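Local coordinates for metallo-beta-lactamase family protein (Thermus thermophilus, PDB 2ZO4) that binds two zinc ions at the edge of its metallo-beta-lactamase fold and probably acts as a hydrolase, at residues A[67-72]-A[176-181]; A[148-153]-A[163-168]; A[185-190]-A[228-233]. One frame throughout, in Å; residues are numbered along the deposited sequence.

Contact 1 (A[67-72]-A[176-181]); sequences LLTHHH and AAFYLE. With ZN (zinc ion), chain B.
Phe-178 reaches from strand 176-180 to segment 67-72, and its ring is the main apolar piece of the contact. Its CB points toward 67-72; CG lies anti to the carbonyl carbon (chi1 -60°), and the ring beyond it reaches Leu-67, Leu-68 and Thr-69. CD2 passes 4.1 Å from Thr-69 CG2, and CE2 lies 3.9 Å from the same methyl, near the ring plane. At the tip, CZ is 3.8 Å from Leu-68 O, also at the ring edge. Leu-67 makes a CH-pi contact over one face: its CB stands above CE1 and CZ, 3.8 Å from CZ and 4.2 Å from the Phe-178 centroid.

Beside this packing, Ala-176 N donates a fairly straight 2.7 Å hydrogen bond to Thr-69 O, in the plane of that carbonyl. Ala-176 O receives a CA-H...O contact from Thr-69 CA at 3.3 Å. Thr-69 OG1 accepts from His-70 ND1 at 2.7 Å, close to the imidazole plane, and also bonds Asp-37. With the zinc bond at His-70 NE2, it helps to fix the ring's rotation. His-72 ND1 binds the same ion, whose other protein ligands are His-171 and Asp-190.

Leu-67 also packs on Phe-90 of strand 88-92, and Phe-178 on Leu-163 of strand 161-167, between the two sheets of the alpha-beta/beta-alpha sandwich; Thr-69 sits against His-75 of helix 73-76 at the metal site.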
ATOM      1  N   LEU A  67      -7.746   5.964  10.259  1.00  9.27           N
ATOM      2  CA  LEU A  67      -6.683   6.534   9.439  1.00  9.18           C
ATOM      3  C   LEU A  67      -6.158   5.473   8.473  1.00  8.81           C
ATOM      4  O   LEU A  67      -5.586   4.473   8.900  1.00  8.98           O
ATOM      5  CB  LEU A  67      -5.551   7.086  10.320  1.00  9.06           C
ATOM      6  CG  LEU A  67      -5.937   8.101  11.408  1.00  9.78           C
ATOM      7  CD1 LEU A  67      -4.740   8.455  12.267  1.00 10.73           C
ATOM      8  CD2 LEU A  67      -6.554   9.366  10.808  1.00 10.03           C
ATOM      9  N   LEU A  68      -6.362   5.690   7.175  1.00  8.40           N
ATOM     10  CA  LEU A  68      -5.940   4.723   6.158  1.00  8.46           C
ATOM     11  C   LEU A  68      -4.629   5.112   5.495  1.00  8.53           C
ATOM     12  O   LEU A  68      -4.499   6.212   4.960  1.00  8.76           O
ATOM     13  CB  LEU A  68      -7.023   4.540   5.082  1.00  7.96           C
ATOM     14  CG  LEU A  68      -8.389   3.995   5.509  1.00  8.25           C
ATOM     15  CD1 LEU A  68      -9.323   3.888   4.305  1.00  7.88           C
ATOM     16  CD2 LEU A  68      -8.268   2.648   6.219  1.00  6.88           C
ATOM     17  N   THR A  69      -3.664   4.198   5.520  1.00  8.62           N
ATOM     18  CA  THR A  69      -2.401   4.409   4.818  1.00  8.46           C
ATOM     19  C   THR A  69      -2.613   4.381   3.307  1.00  8.70           C
ATOM     20  O   THR A  69      -2.042   5.200   2.586  1.00  8.72           O
ATOM     21  CB  THR A  69      -1.323   3.380   5.230  1.00  8.49           C
ATOM     22  OG1 THR A  69      -1.782   2.055   4.937  1.00  8.17           O
ATOM     23  CG2 THR A  69      -1.001   3.502   6.723  1.00  8.12           C
ATOM     24  N   HIS A  70      -3.450   3.452   2.842  1.00  8.60           N
ATOM     25  CA  HIS A  70      -3.781   3.323   1.421  1.00  8.44           C
ATOM     26  C   HIS A  70      -5.022   2.453   1.156  1.00  8.55           C
ATOM     27  O   HIS A  70      -5.630   1.917   2.089  1.00  8.25           O
ATOM     28  CB  HIS A  70      -2.570   2.835   0.608  1.00  8.44           C
ATOM     29  CG  HIS A  70      -2.030   1.500   1.036  1.00  8.28           C
ATOM     30  ND1 HIS A  70      -1.629   1.231   2.328  1.00  7.79           N
ATOM     31  CD2 HIS A  70      -1.785   0.375   0.326  1.00  7.95           C
ATOM     32  CE1 HIS A  70      -1.175  -0.007   2.398  1.00  8.33           C
ATOM     33  NE2 HIS A  70      -1.257  -0.549   1.197  1.00  9.35           N
ATOM     34  N   HIS A  71      -5.366   2.322  -0.125  1.00  8.53           N
ATOM     35  CA  HIS A  71      -6.619   1.713  -0.578  1.00  8.93           C
ATOM     36  C   HIS A  71      -6.589   0.193  -0.753  1.00  9.22           C
ATOM     37  O   HIS A  71      -7.621  -0.402  -1.088  1.00  9.19           O
ATOM     38  CB  HIS A  71      -7.025   2.315  -1.927  1.00  8.67           C
ATOM     39  CG  HIS A  71      -6.202   1.810  -3.072  1.00  8.30           C
ATOM     40  ND1 HIS A  71      -4.960   2.321  -3.376  1.00  7.97           N
ATOM     41  CD2 HIS A  71      -6.433   0.826  -3.974  1.00  8.46           C
ATOM     42  CE1 HIS A  71      -4.465   1.683  -4.422  1.00  8.42           C
ATOM     43  NE2 HIS A  71      -5.340   0.772  -4.804  1.00  8.76           N
ATOM     44  N   HIS A  72      -5.425  -0.433  -0.583  1.00  9.40           N
ATOM     45  CA  HIS A  72      -5.332  -1.879  -0.786  1.00  9.78           C
ATOM     46  C   HIS A  72      -6.260  -2.602   0.195  1.00 10.20           C
ATOM     47  O   HIS A  72      -6.448  -2.135   1.325  1.00 10.20           O
ATOM     48  CB  HIS A  72      -3.883  -2.380  -0.686  1.00 10.03           C
ATOM     49  CG  HIS A  72      -2.994  -1.892  -1.794  1.00 10.12           C
ATOM     50  ND1 HIS A  72      -1.620  -1.994  -1.745  1.00 10.48           N
ATOM     51  CD2 HIS A  72      -3.282  -1.286  -2.972  1.00 10.78           C
ATOM     52  CE1 HIS A  72      -1.102  -1.482  -2.847  1.00 11.13           C
ATOM     53  NE2 HIS A  72      -2.088  -1.045  -3.608  1.00 10.73           N
ATOM     54  N   ALA A 176      -0.110   7.112   2.411  1.00  9.03           N
ATOM     55  CA  ALA A 176       0.314   8.018   3.460  1.00  9.47           C
ATOM     56  C   ALA A 176       0.883   7.227   4.629  1.00  9.57           C
ATOM     57  O   ALA A 176       0.299   6.233   5.053  1.00  9.63           O
ATOM     58  CB  ALA A 176      -0.861   8.889   3.914  1.00  9.19           C
ATOM     59  N   ALA A 177       2.039   7.660   5.125  1.00  9.97           N
ATOM     60  CA  ALA A 177       2.553   7.192   6.412  1.00  9.91           C
ATOM     61  C   ALA A 177       2.152   8.195   7.492  1.00 10.02           C
ATOM     62  O   ALA A 177       1.874   9.359   7.195  1.00  9.95           O
ATOM     63  CB  ALA A 177       4.065   7.034   6.365  1.00 10.10           C
ATOM     64  N   PHE A 178       2.111   7.742   8.740  1.00 10.08           N
ATOM     65  CA  PHE A 178       1.757   8.611   9.853  1.00 10.24           C
ATOM     66  C   PHE A 178       2.911   8.660  10.842  1.00 10.71           C
ATOM     67  O   PHE A 178       3.301   7.637  11.410  1.00 10.81           O
ATOM     68  CB  PHE A 178       0.450   8.158  10.516  1.00 10.21           C
ATOM     69  CG  PHE A 178      -0.734   8.162   9.581  1.00 10.13           C
ATOM     70  CD1 PHE A 178      -1.450   9.333   9.348  1.00  9.64           C
ATOM     71  CD2 PHE A 178      -1.123   6.993   8.919  1.00 10.46           C
ATOM     72  CE1 PHE A 178      -2.543   9.347   8.470  1.00 10.45           C
ATOM     73  CE2 PHE A 178      -2.215   6.994   8.038  1.00 10.09           C
ATOM     74  CZ  PHE A 178      -2.924   8.172   7.817  1.00 10.01           C
ATOM     75  N   TYR A 179       3.459   9.858  11.026  1.00 11.08           N
ATOM     76  CA  TYR A 179       4.682  10.046  11.800  1.00 11.72           C
ATOM     77  C   TYR A 179       4.448  10.792  13.110  1.00 12.17           C
ATOM     78  O   TYR A 179       3.933  11.916  13.123  1.00 11.90           O
ATOM     79  CB  TYR A 179       5.740  10.757  10.946  1.00 11.46           C
ATOM     80  CG  TYR A 179       7.125  10.850  11.572  1.00 11.75           C
ATOM     81  CD1 TYR A 179       7.726   9.743  12.171  1.00 10.77           C
ATOM     82  CD2 TYR A 179       7.844  12.047  11.531  1.00 11.12           C
ATOM     83  CE1 TYR A 179       9.007   9.833  12.734  1.00 11.34           C
ATOM     84  CE2 TYR A 179       9.117  12.148  12.088  1.00 11.42           C
ATOM     85  CZ  TYR A 179       9.693  11.036  12.681  1.00 11.52           C
ATOM     86  OH  TYR A 179      10.952  11.136  13.226  1.00 12.78           O
ATOM     87  N   LEU A 180       4.822  10.138  14.207  1.00 12.93           N
ATOM     88  CA  LEU A 180       4.776  10.733  15.539  1.00 13.95           C
ATOM     89  C   LEU A 180       6.125  11.394  15.786  1.00 14.35           C
ATOM     90  O   LEU A 180       7.088  10.737  16.187  1.00 14.27           O
ATOM     91  CB  LEU A 180       4.481   9.665  16.602  1.00 13.94           C
ATOM     92  CG  LEU A 180       3.050   9.121  16.713  1.00 14.64           C
ATOM     93  CD1 LEU A 180       2.644   8.285  15.495  1.00 14.38           C
ATOM     94  CD2 LEU A 180       2.913   8.292  17.971  1.00 14.54           C
ATOM     95  N   GLU A 181       6.177  12.698  15.525  1.00 14.98           N
ATOM     96  CA  GLU A 181       7.431  13.438  15.422  1.00 15.72           C
ATOM     97  C   GLU A 181       8.222  13.509  16.724  1.00 16.22           C
ATOM     98  O   GLU A 181       9.444  13.342  16.714  1.00 16.28           O
ATOM     99  CB  GLU A 181       7.180  14.846  14.868  1.00 15.72           C
ATOM    100  CG  GLU A 181       6.733  14.855  13.410  1.00 15.84           C
ATOM    101  CD  GLU A 181       6.515  16.252  12.851  1.00 15.78           C
ATOM    102  OE1 GLU A 181       6.115  17.163  13.610  1.00 15.66           O
ATOM    103  OE2 GLU A 181       6.734  16.428  11.637  1.00 15.19           O
TER
HETATM  104 ZN    ZN B 318      -0.458  -2.343   0.131  1.00 14.64          ZN
HETATM  105  O   HOH W   1      -1.062  -4.059   0.986  1.00  8.02           O

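Contact 2 (A[148-153]-A[163-168]); sequences LPLRDG and LRVLWT
Asp-152 grips the backbone of strand 161-167 with its carboxylate: Trp-167 N donates to Asp-152 OD1 at 2.7 Å, meeting the oxygen from above the carboxylate plane. CG of Asp-152 is anti to its backbone N (chi1 -170°), which puts CG on the side of Trp-167 N. One residue on, Gly-153 N bonds Val-165 O at 2.8 Å, and Gly-153 O accepts from Arg-164 NH1 at 3.0 Å, lying near the edge of the guanidinium. The Arg-164 chain is bent at chi2 and chi3 as it comes to this carbonyl, and its NE forms a salt bridge with Glu-181.

Outward from these bonds, Asp-152 and Trp-167 cross at about a right angle, with the CB atoms of Asp-152 and Trp-167 3.6 Å apart. The indole leads away, to stack on His-92 and bond Asp-173 O. Val-165 CG1 packs 3.5 Å from Arg-151 O and 4.2 Å from Leu-150 CB, on the side facing the core.

Side-chain and backbone bonds together tie the loop that leaves edge strand 148-150 of one sheet to strand 161-167 of the other. Asp-152 OD1 is held both by Trp-167 N and by a salt bridge to Arg-220, which would probably favour the charged form of the carboxylate.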
ATOM      1  N   LEU A 148     -12.647  11.493   4.428  1.00 14.45           N
ATOM      2  CA  LEU A 148     -12.094  12.845   4.422  1.00 14.43           C
ATOM      3  C   LEU A 148     -10.671  12.838   3.864  1.00 13.99           C
ATOM      4  O   LEU A 148      -9.846  12.028   4.298  1.00 13.70           O
ATOM      5  CB  LEU A 148     -12.122  13.446   5.832  1.00 14.44           C
ATOM      6  CG  LEU A 148     -13.496  13.835   6.386  1.00 15.38           C
ATOM      7  CD1 LEU A 148     -13.414  14.103   7.875  1.00 15.91           C
ATOM      8  CD2 LEU A 148     -14.051  15.060   5.654  1.00 16.97           C
ATOM      9  N   PRO A 149     -10.387  13.726   2.887  1.00 13.70           N
ATOM     10  CA  PRO A 149      -9.068  13.760   2.248  1.00 13.41           C
ATOM     11  C   PRO A 149      -7.956  14.328   3.130  1.00 13.43           C
ATOM     12  O   PRO A 149      -8.072  15.445   3.649  1.00 13.50           O
ATOM     13  CB  PRO A 149      -9.290  14.643   1.014  1.00 13.49           C
ATOM     14  CG  PRO A 149     -10.442  15.520   1.370  1.00 13.53           C
ATOM     15  CD  PRO A 149     -11.313  14.718   2.301  1.00 13.74           C
ATOM     16  N   LEU A 150      -6.892  13.545   3.291  1.00 12.92           N
ATOM     17  CA  LEU A 150      -5.689  13.992   3.982  1.00 12.60           C
ATOM     18  C   LEU A 150      -4.735  14.669   3.008  1.00 12.58           C
ATOM     19  O   LEU A 150      -4.751  14.388   1.815  1.00 11.92           O
ATOM     20  CB  LEU A 150      -4.984  12.821   4.677  1.00 12.37           C
ATOM     21  CG  LEU A 150      -5.736  12.110   5.808  1.00 12.19           C
ATOM     22  CD1 LEU A 150      -5.013  10.826   6.210  1.00 12.04           C
ATOM     23  CD2 LEU A 150      -5.916  13.023   7.005  1.00 10.35           C
ATOM     24  N   ARG A 151      -3.900  15.553   3.540  1.00 12.81           N
ATOM     25  CA  ARG A 151      -2.954  16.320   2.746  1.00 13.21           C
ATOM     26  C   ARG A 151      -1.547  16.088   3.297  1.00 13.08           C
ATOM     27  O   ARG A 151      -1.375  15.908   4.503  1.00 12.56           O
ATOM     28  CB  ARG A 151      -3.315  17.802   2.840  1.00 13.60           C
ATOM     29  CG  ARG A 151      -3.025  18.601   1.596  1.00 15.09           C
ATOM     30  CD  ARG A 151      -3.691  19.972   1.649  1.00 16.93           C
ATOM     31  NE  ARG A 151      -5.135  19.916   1.411  1.00 17.45           N
ATOM     32  CZ  ARG A 151      -5.848  20.919   0.899  1.00 18.08           C
ATOM     33  NH1 ARG A 151      -5.259  22.059   0.562  1.00 17.89           N
ATOM     34  NH2 ARG A 151      -7.154  20.783   0.722  1.00 17.67           N
ATOM     35  N   ASP A 152      -0.545  16.095   2.420  1.00 13.09           N
ATOM     36  CA  ASP A 152       0.844  15.949   2.851  1.00 13.16           C
ATOM     37  C   ASP A 152       1.215  17.058   3.833  1.00 13.19           C
ATOM     38  O   ASP A 152       0.876  18.223   3.616  1.00 12.95           O
ATOM     39  CB  ASP A 152       1.794  15.961   1.648  1.00 13.26           C
ATOM     40  CG  ASP A 152       3.225  15.577   2.020  1.00 14.00           C
ATOM     41  OD1 ASP A 152       3.413  14.626   2.808  1.00 13.72           O
ATOM     42  OD2 ASP A 152       4.169  16.227   1.517  1.00 15.24           O
ATOM     43  N   GLY A 153       1.891  16.687   4.918  1.00 13.19           N
ATOM     44  CA  GLY A 153       2.373  17.659   5.901  1.00 13.17           C
ATOM     45  C   GLY A 153       1.345  18.145   6.911  1.00 13.41           C
ATOM     46  O   GLY A 153       1.667  18.947   7.790  1.00 13.16           O
ATOM     47  N   LEU A 163       0.166  13.277  14.990  1.00 15.72           N
ATOM     48  CA  LEU A 163       0.620  12.495  13.846  1.00 15.23           C
ATOM     49  C   LEU A 163       0.818  13.384  12.626  1.00 14.42           C
ATOM     50  O   LEU A 163      -0.082  14.132  12.250  1.00 14.85           O
ATOM     51  CB  LEU A 163      -0.408  11.406  13.519  1.00 15.21           C
ATOM     52  CG  LEU A 163      -0.491  10.159  14.406  1.00 15.81           C
ATOM     53  CD1 LEU A 163      -1.018  10.463  15.803  1.00 16.77           C
ATOM     54  CD2 LEU A 163      -1.363   9.120  13.735  1.00 15.55           C
ATOM     55  N   ARG A 164       1.990  13.293  12.007  1.00 13.10           N
ATOM     56  CA  ARG A 164       2.264  14.025  10.779  1.00 11.99           C
ATOM     57  C   ARG A 164       1.965  13.136   9.580  1.00 11.21           C
ATOM     58  O   ARG A 164       2.485  12.021   9.482  1.00 10.87           O
ATOM     59  CB  ARG A 164       3.723  14.493  10.737  1.00 11.71           C
ATOM     60  CG  ARG A 164       4.081  15.362   9.525  1.00 12.05           C
ATOM     61  CD  ARG A 164       3.516  16.779   9.642  1.00 12.65           C
ATOM     62  NE  ARG A 164       4.111  17.499  10.770  1.00 13.33           N
ATOM     63  CZ  ARG A 164       3.725  18.698  11.201  1.00 13.51           C
ATOM     64  NH1 ARG A 164       2.731  19.347  10.605  1.00 12.45           N
ATOM     65  NH2 ARG A 164       4.340  19.249  12.241  1.00 13.08           N
ATOM     66  N   VAL A 165       1.130  13.633   8.672  1.00 10.39           N
ATOM     67  CA  VAL A 165       0.802  12.908   7.445  1.00  9.74           C
ATOM     68  C   VAL A 165       1.925  13.056   6.416  1.00  9.69           C
ATOM     69  O   VAL A 165       2.262  14.168   5.993  1.00  9.20           O
ATOM     70  CB  VAL A 165      -0.557  13.362   6.850  1.00 10.01           C
ATOM     71  CG1 VAL A 165      -0.893  12.574   5.569  1.00  9.45           C
ATOM     72  CG2 VAL A 165      -1.664  13.183   7.875  1.00  9.41           C
ATOM     73  N   LEU A 166       2.508  11.925   6.027  1.00  9.50           N
ATOM     74  CA  LEU A 166       3.571  11.918   5.026  1.00  9.53           C
ATOM     75  C   LEU A 166       3.109  11.194   3.779  1.00  9.29           C
ATOM     76  O   LEU A 166       3.011   9.968   3.770  1.00  9.24           O
ATOM     77  CB  LEU A 166       4.841  11.256   5.565  1.00  9.34           C
ATOM     78  CG  LEU A 166       5.412  11.665   6.924  1.00 10.17           C
ATOM     79  CD1 LEU A 166       6.589  10.767   7.242  1.00 10.25           C
ATOM     80  CD2 LEU A 166       5.828  13.140   6.954  1.00 11.50           C
ATOM     81  N   TRP A 167       2.813  11.963   2.734  1.00  9.48           N
ATOM     82  CA  TRP A 167       2.454  11.408   1.439  1.00  9.56           C
ATOM     83  C   TRP A 167       3.668  10.690   0.874  1.00  9.53           C
ATOM     84  O   TRP A 167       4.730  11.293   0.665  1.00  9.22           O
ATOM     85  CB  TRP A 167       1.974  12.509   0.492  1.00 10.04           C
ATOM     86  CG  TRP A 167       1.560  12.042  -0.880  1.00 10.47           C
ATOM     87  CD1 TRP A 167       0.875  10.899  -1.193  1.00 10.97           C
ATOM     88  CD2 TRP A 167       1.779  12.729  -2.119  1.00 10.84           C
ATOM     89  NE1 TRP A 167       0.665  10.828  -2.553  1.00 10.54           N
ATOM     90  CE2 TRP A 167       1.208  11.938  -3.144  1.00 11.23           C
ATOM     91  CE3 TRP A 167       2.402  13.938  -2.463  1.00 11.64           C
ATOM     92  CZ2 TRP A 167       1.244  12.315  -4.494  1.00 11.36           C
ATOM     93  CZ3 TRP A 167       2.443  14.312  -3.810  1.00 11.37           C
ATOM     94  CH2 TRP A 167       1.868  13.501  -4.806  1.00 11.56           C
ATOM     95  N   THR A 168       3.507   9.387   0.672  1.00  9.19           N
ATOM     96  CA  THR A 168       4.583   8.518   0.205  1.00  8.99           C
ATOM     97  C   THR A 168       4.092   7.659  -0.969  1.00  9.09           C
ATOM     98  O   THR A 168       3.881   6.447  -0.814  1.00  9.31           O
ATOM     99  CB  THR A 168       5.121   7.631   1.351  1.00  9.23           C
ATOM    100  OG1 THR A 168       4.041   7.258   2.216  1.00  9.23           O
ATOM    101  CG2 THR A 168       6.184   8.384   2.168  1.00  8.71           C
TER

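Contact 3 (A[185-190]-A[228-233]); sequences VLLAGD and VAYAGH. With ZN (zinc ion), chain C; ZN (zinc ion), chain B.
Val-185 and Val-228 start this parallel strand pair side by side, their side chains pointing the same way, with Val-185 CG2 3.8 Å from Val-228 CG1. On the same sheet face the Tyr-230 side chain crosses those of Val-185 and Leu-187 obliquely. Val-185 CG1 comes within 3.6 Å of Tyr-230 CE2, while Leu-187 CD2 lies at the ring edge near its plane. Leu-186 and Ala-229 point to the other face, where Leu-186 CD2 meets Ala-229 CB; the methyl of Ala-188 also touches Ala-229 CB.

Between the faces, Leu-186 N bonds Val-228 O, Tyr-230 N bonds Leu-186 O, and Ala-188 N bonds Tyr-230 O. The ladder then opens: water 2 accepts from Gly-189 N at 2.8 Å and donates to Tyr-230 O, and the next direct bond runs from Gly-232 N to Gly-189 O at 2.7 Å, its donor well above the carbonyl plane. Gly-232 CA comes within 3.3 Å of Asp-190 OD1.

Past the glycines, the carboxylate of Asp-190 and the ring of His-233 are turned 45° against each other. OD1 approaches the ring obliquely, 3.3 Å from His-233 CD2, while OD2 lies near the imidazole plane. Asp-190 OD2 and His-233 NE2 bind one zinc, each at 2.1 Å, with Asp-74 and His-75 completing its protein ligands. His-233 ND1 bonds Thr-21 O, which helps to fix the ring's rotation.

A longer bond, 2.6 Å, joins Asp-190 OD2 to the zinc of His-70, His-72 and His-171. Asp-190 is therefore a bridging ligand with unequal bonds to two ions that also share water 1, and the beta-alpha-beta unit through helix 210-222 brings both strand ends to this dinuclear site, as in other metallo-beta-lactamase fold proteins.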
ATOM      1  N   VAL A 185       8.458   7.895  16.073  1.00 10.89           N
ATOM      2  CA  VAL A 185       7.846   6.622  15.708  1.00 10.52           C
ATOM      3  C   VAL A 185       7.081   6.804  14.399  1.00 10.33           C
ATOM      4  O   VAL A 185       6.196   7.665  14.298  1.00  9.83           O
ATOM      5  CB  VAL A 185       6.915   6.096  16.833  1.00 10.63           C
ATOM      6  CG1 VAL A 185       6.063   4.922  16.338  1.00 10.59           C
ATOM      7  CG2 VAL A 185       7.736   5.688  18.060  1.00 10.27           C
ATOM      8  N   LEU A 186       7.454   6.002  13.401  1.00 10.04           N
ATOM      9  CA  LEU A 186       6.842   6.057  12.079  1.00  9.78           C
ATOM     10  C   LEU A 186       5.901   4.885  11.871  1.00  9.88           C
ATOM     11  O   LEU A 186       6.306   3.726  11.979  1.00  9.68           O
ATOM     12  CB  LEU A 186       7.918   6.051  10.986  1.00  9.95           C
ATOM     13  CG  LEU A 186       7.464   6.010   9.515  1.00  9.64           C
ATOM     14  CD1 LEU A 186       6.653   7.250   9.137  1.00  9.30           C
ATOM     15  CD2 LEU A 186       8.657   5.849   8.580  1.00  9.47           C
ATOM     16  N   LEU A 187       4.642   5.195  11.576  1.00  9.73           N
ATOM     17  CA  LEU A 187       3.685   4.185  11.160  1.00  9.77           C
ATOM     18  C   LEU A 187       3.727   4.219   9.641  1.00 10.00           C
ATOM     19  O   LEU A 187       3.064   5.046   9.003  1.00 10.13           O
ATOM     20  CB  LEU A 187       2.283   4.481  11.725  1.00  9.37           C
ATOM     21  CG  LEU A 187       2.209   4.647  13.252  1.00  8.92           C
ATOM     22  CD1 LEU A 187       0.803   5.047  13.699  1.00  7.95           C
ATOM     23  CD2 LEU A 187       2.676   3.381  13.992  1.00  7.81           C
ATOM     24  N   ALA A 188       4.538   3.324   9.081  1.00 10.12           N
ATOM     25  CA  ALA A 188       5.003   3.428   7.700  1.00 10.27           C
ATOM     26  C   ALA A 188       4.034   2.913   6.641  1.00 10.31           C
ATOM     27  O   ALA A 188       4.234   3.167   5.455  1.00 10.15           O
ATOM     28  CB  ALA A 188       6.358   2.731   7.553  1.00 10.37           C
ATOM     29  N   GLY A 189       2.993   2.197   7.063  1.00 10.37           N
ATOM     30  CA  GLY A 189       2.111   1.501   6.120  1.00 10.35           C
ATOM     31  C   GLY A 189       2.930   0.532   5.287  1.00 10.55           C
ATOM     32  O   GLY A 189       3.784  -0.170   5.818  1.00 10.22           O
ATOM     33  N   ASP A 190       2.692   0.511   3.978  1.00 10.68           N
ATOM     34  CA  ASP A 190       3.488  -0.319   3.083  1.00 11.27           C
ATOM     35  C   ASP A 190       4.510   0.470   2.263  1.00 11.59           C
ATOM     36  O   ASP A 190       4.941   0.011   1.213  1.00 11.64           O
ATOM     37  CB  ASP A 190       2.589  -1.138   2.151  1.00 11.18           C
ATOM     38  CG  ASP A 190       1.740  -2.161   2.888  1.00 11.51           C
ATOM     39  OD1 ASP A 190       1.823  -2.264   4.132  1.00 11.31           O
ATOM     40  OD2 ASP A 190       0.970  -2.863   2.203  1.00 11.94           O
ATOM     41  N   VAL A 228      12.252   4.487  14.797  1.00 13.47           N
ATOM     42  CA  VAL A 228      11.725   3.145  14.549  1.00 13.07           C
ATOM     43  C   VAL A 228      10.538   3.247  13.585  1.00 12.83           C
ATOM     44  O   VAL A 228       9.843   4.267  13.555  1.00 12.72           O
ATOM     45  CB  VAL A 228      11.316   2.429  15.879  1.00 13.28           C
ATOM     46  CG1 VAL A 228      10.104   3.108  16.529  1.00 13.20           C
ATOM     47  CG2 VAL A 228      11.050   0.943  15.648  1.00 13.04           C
ATOM     48  N   ALA A 229      10.327   2.208  12.783  1.00 12.54           N
ATOM     49  CA  ALA A 229       9.153   2.151  11.918  1.00 12.51           C
ATOM     50  C   ALA A 229       8.345   0.893  12.170  1.00 12.31           C
ATOM     51  O   ALA A 229       8.896  -0.207  12.249  1.00 12.33           O
ATOM     52  CB  ALA A 229       9.542   2.247  10.447  1.00 12.37           C
ATOM     53  N   TYR A 230       7.038   1.074  12.311  1.00 12.08           N
ATOM     54  CA  TYR A 230       6.105  -0.036  12.400  1.00 11.96           C
ATOM     55  C   TYR A 230       5.258  -0.025  11.131  1.00 11.71           C
ATOM     56  O   TYR A 230       4.474   0.898  10.895  1.00 11.24           O
ATOM     57  CB  TYR A 230       5.233   0.080  13.653  1.00 12.06           C
ATOM     58  CG  TYR A 230       6.012   0.195  14.944  1.00 12.76           C
ATOM     59  CD1 TYR A 230       6.881  -0.818  15.355  1.00 12.58           C
ATOM     60  CD2 TYR A 230       5.872   1.314  15.763  1.00 12.49           C
ATOM     61  CE1 TYR A 230       7.601  -0.711  16.546  1.00 13.21           C
ATOM     62  CE2 TYR A 230       6.583   1.428  16.952  1.00 13.01           C
ATOM     63  CZ  TYR A 230       7.446   0.413  17.335  1.00 12.98           C
ATOM     64  OH  TYR A 230       8.147   0.524  18.511  1.00 13.40           O
ATOM     65  N   ALA A 231       5.448  -1.054  10.311  1.00 11.48           N
ATOM     66  CA  ALA A 231       4.898  -1.097   8.966  1.00 11.43           C
ATOM     67  C   ALA A 231       3.639  -1.959   8.879  1.00 11.50           C
ATOM     68  O   ALA A 231       3.190  -2.523   9.881  1.00 11.28           O
ATOM     69  CB  ALA A 231       5.960  -1.585   7.990  1.00 11.43           C
ATOM     70  N   GLY A 232       3.078  -2.048   7.675  1.00 11.61           N
ATOM     71  CA  GLY A 232       1.832  -2.776   7.438  1.00 12.36           C
ATOM     72  C   GLY A 232       1.987  -4.285   7.457  1.00 12.68           C
ATOM     73  O   GLY A 232       1.010  -5.007   7.648  1.00 12.88           O
ATOM     74  N   HIS A 233       3.215  -4.760   7.255  1.00 12.90           N
ATOM     75  CA  HIS A 233       3.509  -6.192   7.288  1.00 13.47           C
ATOM     76  C   HIS A 233       4.866  -6.451   7.927  1.00 13.86           C
ATOM     77  O   HIS A 233       5.722  -5.565   7.957  1.00 13.82           O
ATOM     78  CB  HIS A 233       3.465  -6.792   5.879  1.00 13.37           C
ATOM     79  CG  HIS A 233       2.199  -6.499   5.139  1.00 13.35           C
ATOM     80  ND1 HIS A 233       1.040  -7.219   5.332  1.00 13.54           N
ATOM     81  CD2 HIS A 233       1.905  -5.554   4.215  1.00 13.37           C
ATOM     82  CE1 HIS A 233       0.090  -6.736   4.554  1.00 13.81           C
ATOM     83  NE2 HIS A 233       0.587  -5.724   3.867  1.00 13.76           N
TER
HETATM   84 ZN    ZN C 319      -0.462  -4.199   2.870  1.00 14.23          ZN
HETATM   85 ZN    ZN B 318      -0.458  -2.343   0.131  1.00 14.64          ZN
HETATM   86  O   HOH W   2       1.867   1.312   9.511  1.00  9.33           O
HETATM   87  O   HOH W   1      -1.062  -4.059   0.986  1.00  8.02           O

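From the N terminus, the chain runs through the first sheet and reaches 67-72, which meets 176-181 only after more than a hundred residues; contact 1 closes this long loop. Contact 2 falls within that loop and closes a short excursion through the hairpin of strands 155-158 and 161-167. Contact 3 follows in series, closing the beta-alpha-beta crossover. Contacts 1 and 2 each join the two sheets, whereas contact 3 lies within the second, where strands 161-167, 176-180, 185-189 and 228-231 run in that order. Strand 176-180 thus sits between the other two contacts, and contacts 1 and 3 converge on a shared zinc ion and water.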